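Local coordinates for soluble lytic murein transglycosylase (Escherichia coli, PDB 1QSA), which cleaves the beta-1,4-glycosidic bonds between N-acetylmuramic acid and N-acetylglucosamine in peptidoglycan, leaving a 1,6-anhydro bond on the muramic acid, at residues Arg9-Ile13 and Val25-Met29; Leu37-Leu41 and Asn65-Pro70; Tyr43-Thr47 and Thr73-Arg77. The contacts are given in a common frame with arbitrary orientation. Residues are numbered along the deposited sequence.

Contact 1 of 3, residues Arg9-Ile13 and Val25-Met29; sequences RYAQI and VEQMM. With ACT (acetate ion), chain O.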
ATOM      1  N   ARG A   9      12.762 -35.468  -7.983  1.00 10.11           N
ATOM      2  CA  ARG A   9      12.153 -35.595  -9.315  1.00 11.03           C
ATOM      3  C   ARG A   9      11.441 -34.304  -9.716  1.00 11.43           C
ATOM      4  O   ARG A   9      11.460 -33.929 -10.889  1.00 10.27           O
ATOM      5  CB  ARG A   9      11.191 -36.781  -9.387  1.00 11.75           C
ATOM      6  CG  ARG A   9      11.883 -38.130  -9.156  1.00 12.09           C
ATOM      7  CD  ARG A   9      11.088 -39.285  -9.751  1.00 11.85           C
ATOM      8  NE  ARG A   9       9.699 -39.363  -9.293  1.00 12.06           N
ATOM      9  CZ  ARG A   9       9.325 -39.816  -8.102  1.00 13.77           C
ATOM     10  NH1 ARG A   9      10.242 -40.124  -7.189  1.00 13.05           N
ATOM     11  NH2 ARG A   9       8.043 -39.867  -7.790  1.00 13.36           N
ATOM     12  N   TYR A  10      10.891 -33.590  -8.734  1.00 10.55           N
ATOM     13  CA  TYR A  10      10.190 -32.325  -9.009  1.00  9.99           C
ATOM     14  C   TYR A  10      11.179 -31.280  -9.524  1.00 12.11           C
ATOM     15  O   TYR A  10      10.934 -30.624 -10.540  1.00 11.39           O
ATOM     16  CB  TYR A  10       9.476 -31.810  -7.748  1.00 10.12           C
ATOM     17  CG  TYR A  10       8.587 -30.614  -8.003  1.00  9.13           C
ATOM     18  CD1 TYR A  10       7.392 -30.751  -8.705  1.00 10.39           C
ATOM     19  CD2 TYR A  10       8.945 -29.349  -7.541  1.00 10.99           C
ATOM     20  CE1 TYR A  10       6.569 -29.649  -8.947  1.00 12.74           C
ATOM     21  CE2 TYR A  10       8.124 -28.236  -7.777  1.00 11.60           C
ATOM     22  CZ  TYR A  10       6.944 -28.402  -8.480  1.00 11.52           C
ATOM     23  OH  TYR A  10       6.134 -27.309  -8.729  1.00 14.47           O
ATOM     24  N   ALA A  11      12.290 -31.104  -8.818  1.00 10.06           N
ATOM     25  CA  ALA A  11      13.309 -30.145  -9.246  1.00 10.14           C
ATOM     26  C   ALA A  11      13.858 -30.552 -10.623  1.00 10.37           C
ATOM     27  O   ALA A  11      14.067 -29.704 -11.498  1.00 11.27           O
ATOM     28  CB  ALA A  11      14.438 -30.083  -8.221  1.00 13.16           C
ATOM     29  N   GLN A  12      14.021 -31.851 -10.835  1.00 11.60           N
ATOM     30  CA  GLN A  12      14.560 -32.354 -12.095  1.00 11.64           C
ATOM     31  C   GLN A  12      13.620 -32.168 -13.280  1.00 12.08           C
ATOM     32  O   GLN A  12      14.071 -31.805 -14.382  1.00 12.12           O
ATOM     33  CB  GLN A  12      15.025 -33.808 -11.921  1.00 13.19           C
ATOM     34  CG  GLN A  12      16.259 -33.891 -10.998  1.00 15.49           C
ATOM     35  CD  GLN A  12      16.389 -35.213 -10.245  1.00 19.23           C
ATOM     36  OE1 GLN A  12      15.530 -36.095 -10.337  1.00 18.62           O
ATOM     37  NE2 GLN A  12      17.474 -35.345  -9.474  1.00 22.31           N
ATOM     38  N   ILE A  13      12.322 -32.366 -13.072  1.00 11.00           N
ATOM     39  CA  ILE A  13      11.380 -32.197 -14.173  1.00 11.03           C
ATOM     40  C   ILE A  13      11.287 -30.718 -14.572  1.00 12.64           C
ATOM     41  O   ILE A  13      11.153 -30.401 -15.746  1.00 13.74           O
ATOM     42  CB  ILE A  13       9.988 -32.821 -13.873  1.00 10.90           C
ATOM     43  CG1 ILE A  13       9.220 -33.047 -15.179  1.00 11.11           C
ATOM     44  CG2 ILE A  13       9.173 -31.940 -12.926  1.00 11.35           C
ATOM     45  CD1 ILE A  13       7.889 -33.769 -14.981  1.00 11.28           C
ATOM     46  N   VAL A  25      10.329 -34.575 -19.762  1.00 14.67           N
ATOM     47  CA  VAL A  25       9.116 -34.169 -19.042  1.00 15.23           C
ATOM     48  C   VAL A  25       7.980 -35.185 -19.194  1.00 15.73           C
ATOM     49  O   VAL A  25       7.335 -35.564 -18.217  1.00 15.57           O
ATOM     50  CB  VAL A  25       8.621 -32.774 -19.496  1.00 15.18           C
ATOM     51  CG1 VAL A  25       7.264 -32.456 -18.842  1.00 16.84           C
ATOM     52  CG2 VAL A  25       9.663 -31.704 -19.117  1.00 14.66           C
ATOM     53  N   GLU A  26       7.750 -35.636 -20.419  1.00 15.37           N
ATOM     54  CA  GLU A  26       6.681 -36.601 -20.691  1.00 18.58           C
ATOM     55  C   GLU A  26       6.853 -37.888 -19.907  1.00 17.50           C
ATOM     56  O   GLU A  26       5.889 -38.420 -19.360  1.00 17.84           O
ATOM     57  CB  GLU A  26       6.609 -36.914 -22.188  1.00 22.74           C
ATOM     58  CG  GLU A  26       6.045 -35.768 -23.015  1.00 30.19           C
ATOM     59  CD  GLU A  26       6.177 -35.982 -24.522  1.00 36.39           C
ATOM     60  OE1 GLU A  26       6.607 -37.080 -24.954  1.00 38.46           O
ATOM     61  OE2 GLU A  26       5.852 -35.037 -25.278  1.00 38.49           O
ATOM     62  N   GLN A  27       8.093 -38.361 -19.820  1.00 14.96           N
ATOM     63  CA  GLN A  27       8.384 -39.594 -19.105  1.00 16.28           C
ATOM     64  C   GLN A  27       8.245 -39.447 -17.594  1.00 14.79           C
ATOM     65  O   GLN A  27       7.795 -40.370 -16.919  1.00 16.18           O
ATOM     66  CB  GLN A  27       9.793 -40.090 -19.441  1.00 18.60           C
ATOM     67  CG  GLN A  27      10.107 -41.440 -18.817  1.00 18.77           C
ATOM     68  CD  GLN A  27      11.499 -41.935 -19.147  1.00 22.95           C
ATOM     69  OE1 GLN A  27      12.053 -41.631 -20.216  1.00 24.90           O
ATOM     70  NE2 GLN A  27      12.083 -42.696 -18.229  1.00 23.54           N
ATOM     71  N   MET A  28       8.625 -38.281 -17.075  1.00 13.51           N
ATOM     72  CA  MET A  28       8.581 -38.016 -15.639  1.00 13.63           C
ATOM     73  C   MET A  28       7.243 -37.597 -15.032  1.00 14.89           C
ATOM     74  O   MET A  28       6.987 -37.851 -13.851  1.00 13.45           O
ATOM     75  CB  MET A  28       9.618 -36.947 -15.275  1.00 12.20           C
ATOM     76  CG  MET A  28      11.071 -37.397 -15.422  1.00 15.95           C
ATOM     77  SD  MET A  28      12.213 -36.112 -14.877  1.00 18.56           S
ATOM     78  CE  MET A  28      12.065 -36.286 -13.082  1.00 17.19           C
ATOM     79  N   MET A  29       6.396 -36.942 -15.821  1.00 14.25           N
ATOM     80  CA  MET A  29       5.128 -36.452 -15.305  1.00 15.70           C
ATOM     81  C   MET A  29       4.243 -37.447 -14.560  1.00 15.16           C
ATOM     82  O   MET A  29       3.846 -37.179 -13.424  1.00 14.52           O
ATOM     83  CB  MET A  29       4.301 -35.832 -16.440  0.58 16.35           C
ATOM     84  CG  MET A  29       4.576 -34.374 -16.723  0.58 18.98           C
ATOM     85  SD  MET A  29       4.028 -33.325 -15.371  0.58 17.27           S
ATOM     86  CE  MET A  29       2.286 -33.099 -15.754  0.58 18.77           C
TER
HETATM   87  C   ACT O 801       6.576 -23.965  -8.592  1.00 15.88           C
HETATM   88  O   ACT O 801       6.968 -22.859  -9.012  1.00 16.97           O
HETATM   89  OXT ACT O 801       7.311 -24.971  -8.577  1.00 14.08           O
HETATM   90  CH3 ACT O 801       5.159 -24.089  -8.054  1.00 15.28           C
HETATM   91  O   HOH W   1       8.463 -39.000 -11.868  1.00 13.30           O
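Apolar packing does most of the work here, and Ile13 is its centre. Its CD1 methyl sits 3.6 Å from Met28 CB, 3.8 Å from Met29 CG and 4.1 Å from Val25 CG1, so it fills the space beside Val25-Met29. Met28 reaches back the other way: its CE methyl lies 3.8 Å from Arg9 CB and 4.0 Å from Gln12 CB, and makes a van der Waals contact of 3.3 Å with the carbonyl Arg9 O. No direct hydrogen bond joins the segments. Instead a water links them, accepting from Arg9 NE at 2.9 Å and donating to Met28 O at 2.7 Å, while Arg9 NH2 makes a salt bridge to Asp1. Tyr10 points away from this interface, and its OH donates to an acetate OXT at 2.6 Å; the ion probably comes from the crystallisation liquor and also binds Lys14. With Ile13 nearest Val25 and Arg9 near Met28, the pairing runs in opposite chain directions, as in a helical hairpin, here the first two helices of the alpha-superhelix.

Contact 2 of 3, residues Leu37-Leu41 and Asn65-Pro70; sequences LYPYL and NPTLPP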
ATOM      1  N   LEU A  37       2.800 -30.854  -5.197  1.00  9.76           N
ATOM      2  CA  LEU A  37       2.821 -29.828  -6.238  1.00  9.28           C
ATOM      3  C   LEU A  37       2.492 -30.304  -7.663  1.00 10.45           C
ATOM      4  O   LEU A  37       2.582 -29.521  -8.614  1.00 10.20           O
ATOM      5  CB  LEU A  37       4.126 -29.025  -6.202  1.00  9.77           C
ATOM      6  CG  LEU A  37       4.478 -28.391  -4.842  1.00  8.11           C
ATOM      7  CD1 LEU A  37       5.701 -27.494  -4.996  1.00  9.31           C
ATOM      8  CD2 LEU A  37       3.320 -27.576  -4.277  1.00 10.31           C
ATOM      9  N   TYR A  38       2.038 -31.546  -7.813  1.00 10.42           N
ATOM     10  CA  TYR A  38       1.665 -32.049  -9.141  1.00 10.39           C
ATOM     11  C   TYR A  38       0.647 -31.119  -9.844  1.00 10.45           C
ATOM     12  O   TYR A  38       0.780 -30.866 -11.035  1.00 11.70           O
ATOM     13  CB  TYR A  38       1.136 -33.484  -9.051  1.00 10.78           C
ATOM     14  CG  TYR A  38       0.803 -34.067 -10.397  1.00 12.98           C
ATOM     15  CD1 TYR A  38       1.812 -34.480 -11.275  1.00 13.61           C
ATOM     16  CD2 TYR A  38      -0.518 -34.167 -10.808  1.00 14.86           C
ATOM     17  CE1 TYR A  38       1.497 -34.981 -12.548  1.00 13.97           C
ATOM     18  CE2 TYR A  38      -0.846 -34.661 -12.069  1.00 15.63           C
ATOM     19  CZ  TYR A  38       0.160 -35.061 -12.929  1.00 17.10           C
ATOM     20  OH  TYR A  38      -0.197 -35.523 -14.177  1.00 20.57           O
ATOM     21  N   PRO A  39      -0.344 -30.554  -9.113  1.00 10.52           N
ATOM     22  CA  PRO A  39      -1.305 -29.660  -9.790  1.00 10.68           C
ATOM     23  C   PRO A  39      -0.618 -28.470 -10.475  1.00  9.97           C
ATOM     24  O   PRO A  39      -1.120 -27.961 -11.480  1.00 10.55           O
ATOM     25  CB  PRO A  39      -2.220 -29.205  -8.648  1.00 11.82           C
ATOM     26  CG  PRO A  39      -2.240 -30.398  -7.742  1.00 12.07           C
ATOM     27  CD  PRO A  39      -0.772 -30.815  -7.724  1.00 10.87           C
ATOM     28  N   TYR A  40       0.505 -28.001  -9.926  1.00  8.43           N
ATOM     29  CA  TYR A  40       1.250 -26.904 -10.555  1.00  9.15           C
ATOM     30  C   TYR A  40       1.856 -27.355 -11.887  1.00  8.63           C
ATOM     31  O   TYR A  40       1.956 -26.565 -12.830  1.00 10.24           O
ATOM     32  CB  TYR A  40       2.319 -26.343  -9.620  1.00 10.22           C
ATOM     33  CG  TYR A  40       1.759 -25.474  -8.522  1.00  9.86           C
ATOM     34  CD1 TYR A  40       1.581 -24.098  -8.717  1.00 11.88           C
ATOM     35  CD2 TYR A  40       1.413 -26.013  -7.281  1.00 10.34           C
ATOM     36  CE1 TYR A  40       1.074 -23.287  -7.708  1.00  9.61           C
ATOM     37  CE2 TYR A  40       0.903 -25.195  -6.252  1.00 10.61           C
ATOM     38  CZ  TYR A  40       0.736 -23.835  -6.484  1.00 12.09           C
ATOM     39  OH  TYR A  40       0.214 -23.022  -5.508  1.00 10.54           O
ATOM     40  N   LEU A  41       2.288 -28.611 -11.959  1.00  9.67           N
ATOM     41  CA  LEU A  41       2.834 -29.168 -13.200  1.00 10.55           C
ATOM     42  C   LEU A  41       1.702 -29.282 -14.238  1.00 10.82           C
ATOM     43  O   LEU A  41       1.905 -29.013 -15.423  1.00 12.64           O
ATOM     44  CB  LEU A  41       3.436 -30.559 -12.938  1.00 13.00           C
ATOM     45  CG  LEU A  41       4.690 -30.604 -12.060  1.00 12.13           C
ATOM     46  CD1 LEU A  41       5.088 -32.061 -11.852  1.00 14.69           C
ATOM     47  CD2 LEU A  41       5.826 -29.810 -12.704  1.00 14.97           C
ATOM     48  N   ASN A  65      -9.443 -28.815  -8.759  1.00 16.35           N
ATOM     49  CA  ASN A  65      -8.494 -28.095  -7.916  1.00 14.96           C
ATOM     50  C   ASN A  65      -9.088 -26.795  -7.362  1.00 15.92           C
ATOM     51  O   ASN A  65      -8.529 -25.712  -7.568  1.00 14.58           O
ATOM     52  CB  ASN A  65      -7.228 -27.817  -8.743  1.00 15.02           C
ATOM     53  CG  ASN A  65      -6.524 -29.095  -9.178  1.00 16.06           C
ATOM     54  OD1 ASN A  65      -5.700 -29.637  -8.438  1.00 16.72           O
ATOM     55  ND2 ASN A  65      -6.854 -29.594 -10.371  1.00 13.78           N
ATOM     56  N   PRO A  66     -10.171 -26.902  -6.555  1.00 16.33           N
ATOM     57  CA  PRO A  66     -10.850 -25.741  -5.968  1.00 18.11           C
ATOM     58  C   PRO A  66     -10.043 -24.780  -5.099  1.00 18.34           C
ATOM     59  O   PRO A  66     -10.372 -23.595  -5.027  1.00 18.19           O
ATOM     60  CB  PRO A  66     -12.012 -26.372  -5.192  1.00 19.93           C
ATOM     61  CG  PRO A  66     -11.474 -27.698  -4.783  1.00 20.82           C
ATOM     62  CD  PRO A  66     -10.728 -28.158  -6.016  1.00 19.77           C
ATOM     63  N   THR A  67      -8.996 -25.277  -4.440  1.00 17.43           N
ATOM     64  CA  THR A  67      -8.174 -24.432  -3.584  1.00 18.84           C
ATOM     65  C   THR A  67      -6.802 -24.060  -4.161  1.00 18.33           C
ATOM     66  O   THR A  67      -5.996 -23.411  -3.493  1.00 17.20           O
ATOM     67  CB  THR A  67      -7.980 -25.058  -2.180  1.00 19.80           C
ATOM     68  OG1 THR A  67      -7.265 -26.292  -2.298  1.00 18.95           O
ATOM     69  CG2 THR A  67      -9.344 -25.304  -1.507  1.00 20.86           C
ATOM     70  N   LEU A  68      -6.548 -24.450  -5.408  1.00 16.10           N
ATOM     71  CA  LEU A  68      -5.273 -24.139  -6.047  1.00 14.33           C
ATOM     72  C   LEU A  68      -5.355 -22.709  -6.611  1.00 15.35           C
ATOM     73  O   LEU A  68      -6.144 -22.452  -7.524  1.00 14.69           O
ATOM     74  CB  LEU A  68      -5.018 -25.138  -7.174  1.00 12.99           C
ATOM     75  CG  LEU A  68      -3.698 -24.966  -7.926  1.00 13.10           C
ATOM     76  CD1 LEU A  68      -2.530 -25.325  -7.009  1.00 11.66           C
ATOM     77  CD2 LEU A  68      -3.703 -25.866  -9.159  1.00 13.47           C
ATOM     78  N   PRO A  69      -4.524 -21.773  -6.104  1.00 14.58           N
ATOM     79  CA  PRO A  69      -4.603 -20.406  -6.631  1.00 14.24           C
ATOM     80  C   PRO A  69      -4.537 -20.277  -8.167  1.00 14.79           C
ATOM     81  O   PRO A  69      -5.375 -19.587  -8.750  1.00 15.10           O
ATOM     82  CB  PRO A  69      -3.480 -19.673  -5.891  1.00 15.51           C
ATOM     83  CG  PRO A  69      -3.439 -20.393  -4.562  1.00 15.17           C
ATOM     84  CD  PRO A  69      -3.564 -21.846  -4.981  1.00 14.29           C
ATOM     85  N   PRO A  70      -3.573 -20.942  -8.842  1.00 13.71           N
ATOM     86  CA  PRO A  70      -3.580 -20.781 -10.306  1.00 14.53           C
ATOM     87  C   PRO A  70      -4.788 -21.400 -11.037  1.00 14.88           C
ATOM     88  O   PRO A  70      -5.079 -21.014 -12.173  1.00 14.50           O
ATOM     89  CB  PRO A  70      -2.251 -21.398 -10.746  1.00 14.54           C
ATOM     90  CG  PRO A  70      -1.889 -22.328  -9.624  1.00 16.21           C
ATOM     91  CD  PRO A  70      -2.309 -21.561  -8.398  1.00 13.97           C
TER
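Asn65-Pro70 begins with Asn65, its CB directed at the other helix, which brings OD1 to 3.5 Å from Pro39 CB; its ND2 is taken up by Phe61 O. From Asn65 to Leu68 the chain makes a type I beta turn, closed by Leu68 N to Asn65 O at 3.2 Å. The turn delivers Leu68, the N-cap residue of the following helix, straight into the gap between Pro39 and Tyr40. Its CD2 packs 3.7 Å from Pro39 CB, while CD1 makes a CH-pi contact over one face of the Tyr40 ring, 3.9 Å from the centroid and 27° off the normal. Pro69 then comes within 4.0 Å of Tyr40 OH through its CD, and Pro70 CG lies 3.7 Å from Tyr40 CE1, so the phenol is bordered by three successive residues. Its hydroxyl is hydrogen-bonded to Glu403. The contact thus joins the first turn of helix 38-48 to the turn leading into helix 69-84 and to that helix's first residues, and helices 383-393 and 397-408 pack against it, with Tyr10 of helix 3-18 touching Tyr40 as well.

Contact 3 of 3, residues Tyr43-Thr47 and Thr73-Arg77; sequences YRQIT and TLQSR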
ATOM      1  N   TYR A  43      -0.946 -27.461 -14.373  1.00 11.48           N
ATOM      2  CA  TYR A  43      -1.273 -26.099 -14.768  1.00 12.82           C
ATOM      3  C   TYR A  43      -0.292 -25.636 -15.841  1.00 12.85           C
ATOM      4  O   TYR A  43      -0.696 -25.037 -16.843  1.00 13.28           O
ATOM      5  CB  TYR A  43      -1.221 -25.162 -13.549  1.00 11.92           C
ATOM      6  CG  TYR A  43      -1.367 -23.693 -13.910  1.00 13.08           C
ATOM      7  CD1 TYR A  43      -2.626 -23.121 -14.105  1.00 13.07           C
ATOM      8  CD2 TYR A  43      -0.241 -22.890 -14.089  1.00 14.23           C
ATOM      9  CE1 TYR A  43      -2.757 -21.770 -14.476  1.00 14.14           C
ATOM     10  CE2 TYR A  43      -0.360 -21.546 -14.462  1.00 17.72           C
ATOM     11  CZ  TYR A  43      -1.621 -20.997 -14.651  1.00 16.95           C
ATOM     12  OH  TYR A  43      -1.715 -19.672 -15.035  1.00 19.13           O
ATOM     13  N   ARG A  44       0.991 -25.922 -15.635  1.00 12.26           N
ATOM     14  CA  ARG A  44       2.020 -25.534 -16.597  1.00 12.60           C
ATOM     15  C   ARG A  44       1.767 -26.220 -17.943  1.00 13.58           C
ATOM     16  O   ARG A  44       1.865 -25.593 -19.000  1.00 13.73           O
ATOM     17  CB  ARG A  44       3.420 -25.876 -16.060  1.00 13.64           C
ATOM     18  CG  ARG A  44       4.543 -25.286 -16.908  1.00 12.66           C
ATOM     19  CD  ARG A  44       5.924 -25.552 -16.288  1.00 12.44           C
ATOM     20  NE  ARG A  44       7.007 -25.108 -17.166  1.00 14.73           N
ATOM     21  CZ  ARG A  44       8.289 -24.991 -16.818  1.00 15.34           C
ATOM     22  NH1 ARG A  44       8.714 -25.297 -15.600  1.00 13.94           N
ATOM     23  NH2 ARG A  44       9.169 -24.589 -17.721  1.00 18.31           N
ATOM     24  N   GLN A  45       1.417 -27.499 -17.902  1.00 13.33           N
ATOM     25  CA  GLN A  45       1.140 -28.263 -19.123  1.00 13.96           C
ATOM     26  C   GLN A  45      -0.066 -27.689 -19.879  1.00 15.12           C
ATOM     27  O   GLN A  45      -0.020 -27.487 -21.099  1.00 15.07           O
ATOM     28  CB  GLN A  45       0.867 -29.713 -18.744  1.00 16.54           C
ATOM     29  CG  GLN A  45       0.661 -30.659 -19.904  1.00 21.12           C
ATOM     30  CD  GLN A  45       0.569 -32.084 -19.411  1.00 26.06           C
ATOM     31  OE1 GLN A  45      -0.452 -32.494 -18.858  1.00 29.69           O
ATOM     32  NE2 GLN A  45       1.659 -32.830 -19.547  1.00 29.68           N
ATOM     33  N   ILE A  46      -1.142 -27.411 -19.152  1.00 13.49           N
ATOM     34  CA  ILE A  46      -2.351 -26.877 -19.781  1.00 14.93           C
ATOM     35  C   ILE A  46      -2.094 -25.513 -20.413  1.00 15.76           C
ATOM     36  O   ILE A  46      -2.448 -25.279 -21.577  1.00 16.04           O
ATOM     37  CB  ILE A  46      -3.499 -26.791 -18.754  1.00 15.14           C
ATOM     38  CG1 ILE A  46      -3.919 -28.200 -18.337  1.00 14.95           C
ATOM     39  CG2 ILE A  46      -4.692 -26.033 -19.325  1.00 16.10           C
ATOM     40  CD1 ILE A  46      -4.922 -28.209 -17.186  1.00 16.98           C
ATOM     41  N   THR A  47      -1.444 -24.629 -19.665  1.00 14.84           N
ATOM     42  CA  THR A  47      -1.155 -23.278 -20.153  1.00 16.89           C
ATOM     43  C   THR A  47      -0.108 -23.194 -21.246  1.00 18.48           C
ATOM     44  O   THR A  47      -0.058 -22.201 -21.975  1.00 20.43           O
ATOM     45  CB  THR A  47      -0.822 -22.287 -19.018  1.00 16.89           C
ATOM     46  OG1 THR A  47       0.255 -22.781 -18.209  1.00 16.75           O
ATOM     47  CG2 THR A  47      -2.048 -22.066 -18.151  1.00 16.83           C
ATOM     48  N   THR A  73      -7.222 -18.496 -11.037  1.00 18.62           N
ATOM     49  CA  THR A  73      -6.891 -17.455 -12.006  1.00 18.91           C
ATOM     50  C   THR A  73      -7.090 -17.976 -13.435  1.00 19.37           C
ATOM     51  O   THR A  73      -7.380 -17.198 -14.356  1.00 17.16           O
ATOM     52  CB  THR A  73      -5.453 -16.916 -11.841  1.00 20.07           C
ATOM     53  OG1 THR A  73      -4.500 -17.968 -12.020  1.00 19.86           O
ATOM     54  CG2 THR A  73      -5.268 -16.270 -10.468  1.00 19.93           C
ATOM     55  N   LEU A  74      -6.948 -19.292 -13.620  1.00 16.93           N
ATOM     56  CA  LEU A  74      -7.124 -19.895 -14.948  1.00 17.45           C
ATOM     57  C   LEU A  74      -8.536 -19.684 -15.509  1.00 15.70           C
ATOM     58  O   LEU A  74      -8.721 -19.627 -16.733  1.00 15.27           O
ATOM     59  CB  LEU A  74      -6.782 -21.391 -14.917  1.00 17.68           C
ATOM     60  CG  LEU A  74      -6.834 -22.151 -16.253  1.00 16.53           C
ATOM     61  CD1 LEU A  74      -5.880 -21.523 -17.275  1.00 17.05           C
ATOM     62  CD2 LEU A  74      -6.495 -23.629 -16.035  1.00 16.70           C
ATOM     63  N   GLN A  75      -9.523 -19.552 -14.625  1.00 16.17           N
ATOM     64  CA  GLN A  75     -10.914 -19.329 -15.036  1.00 15.71           C
ATOM     65  C   GLN A  75     -11.019 -18.030 -15.859  1.00 16.37           C
ATOM     66  O   GLN A  75     -11.564 -18.015 -16.976  1.00 14.47           O
ATOM     67  CB  GLN A  75     -11.806 -19.249 -13.800  0.60 16.63           C
ATOM     68  CG  GLN A  75     -13.290 -19.190 -14.099  0.60 16.79           C
ATOM     69  CD  GLN A  75     -13.818 -20.460 -14.750  0.60 19.39           C
ATOM     70  OE1 GLN A  75     -13.135 -21.487 -14.798  0.60 17.42           O
ATOM     71  NE2 GLN A  75     -15.035 -20.387 -15.269  0.60 18.33           N
ATOM     72  N   SER A  76     -10.488 -16.938 -15.307  1.00 14.61           N
ATOM     73  CA  SER A  76     -10.494 -15.660 -16.018  1.00 13.31           C
ATOM     74  C   SER A  76      -9.543 -15.674 -17.217  1.00 13.48           C
ATOM     75  O   SER A  76      -9.874 -15.121 -18.264  1.00 11.71           O
ATOM     76  CB  SER A  76     -10.145 -14.494 -15.076  0.75 11.54           C
ATOM     77  OG  SER A  76     -11.219 -14.201 -14.203  0.75 12.71           O
ATOM     78  N   ARG A  77      -8.386 -16.335 -17.087  1.00 11.48           N
ATOM     79  CA  ARG A  77      -7.424 -16.420 -18.186  1.00 12.66           C
ATOM     80  C   ARG A  77      -8.019 -17.168 -19.395  1.00 12.55           C
ATOM     81  O   ARG A  77      -7.871 -16.731 -20.547  1.00 12.24           O
ATOM     82  CB  ARG A  77      -6.147 -17.112 -17.718  1.00 14.42           C
ATOM     83  CG  ARG A  77      -5.078 -17.230 -18.794  1.00 15.69           C
ATOM     84  CD  ARG A  77      -3.798 -17.842 -18.229  1.00 19.61           C
ATOM     85  NE  ARG A  77      -2.811 -18.080 -19.280  1.00 23.18           N
ATOM     86  CZ  ARG A  77      -1.568 -18.514 -19.067  1.00 26.95           C
ATOM     87  NH1 ARG A  77      -1.144 -18.773 -17.834  1.00 29.18           N
ATOM     88  NH2 ARG A  77      -0.746 -18.705 -20.097  1.00 28.28           N
TER
HETATM   89  O   HOH W   2      -4.079 -18.356 -14.726  1.00 19.79           O
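The two helical segments run almost exactly alongside each other, with only 2° between their N-to-C directions, yet their axes stay 12.6 Å apart at closest approach. The nearest CA atoms, those of Tyr43 and Leu74, are 8.5 Å apart, so the gap has to be bridged by side chains. Leu74 occupies the middle: its CB meets the edge of the Tyr43 ring, 4.1 Å from CE1, its CD1 is 4.0 Å from Thr47 CG2, and its CD2 is a looser 4.5 Å from Ile46 CG2. Phe61 of helix 55-64 touches Tyr43, Ile46 and Leu74 together. Helices 38-48 and 69-84 thus lie side by side, with helix 55-64 between them in sequence and packed on both, the repeating layout expected of an alpha-superhelix. Arg77 and a water meet at the Tyr43 hydroxyl. Arg77, fully extended with all four chi angles near 180°, brings NH1 to 3.0 Å from Tyr43 OH in a weak hydrogen bond. The water is hydrogen-bonded to Tyr43 OH at 2.7 Å and to Thr73 OG1 at 2.8 Å, and so bridges the helices; Thr73 OG1 is also hydrogen-bonded to Pro70 O. Thr47 CG2 lies over a face of the Arg77 guanidinium, 3.4 Å from NH1, while Thr47 OG1 turns back to its own helix and donates to Tyr43 O at 2.8 Å.

Overall arrangement
Starting from the N terminus, contact 1 comes first: it closes an 11-residue connection, bringing helix 22-28 back against helix 3-18. It is complete before contact 2 opens, so the two stand in series, but their centres are only about 17 Å apart and they touch, Met29 and Tyr10 packing on Leu37-Leu41. Contacts 2 and 3 then cross, their segments alternating along the chain. Contact 2 closes a loop of 23 residues and contact 3 one of 25, both including helix 55-64. Both join helix 38-48 to helix 69-84, with centres about 10 Å apart. Helix 38-48 is therefore the shared element between the N-terminal helix pair and the next part of the superhelix.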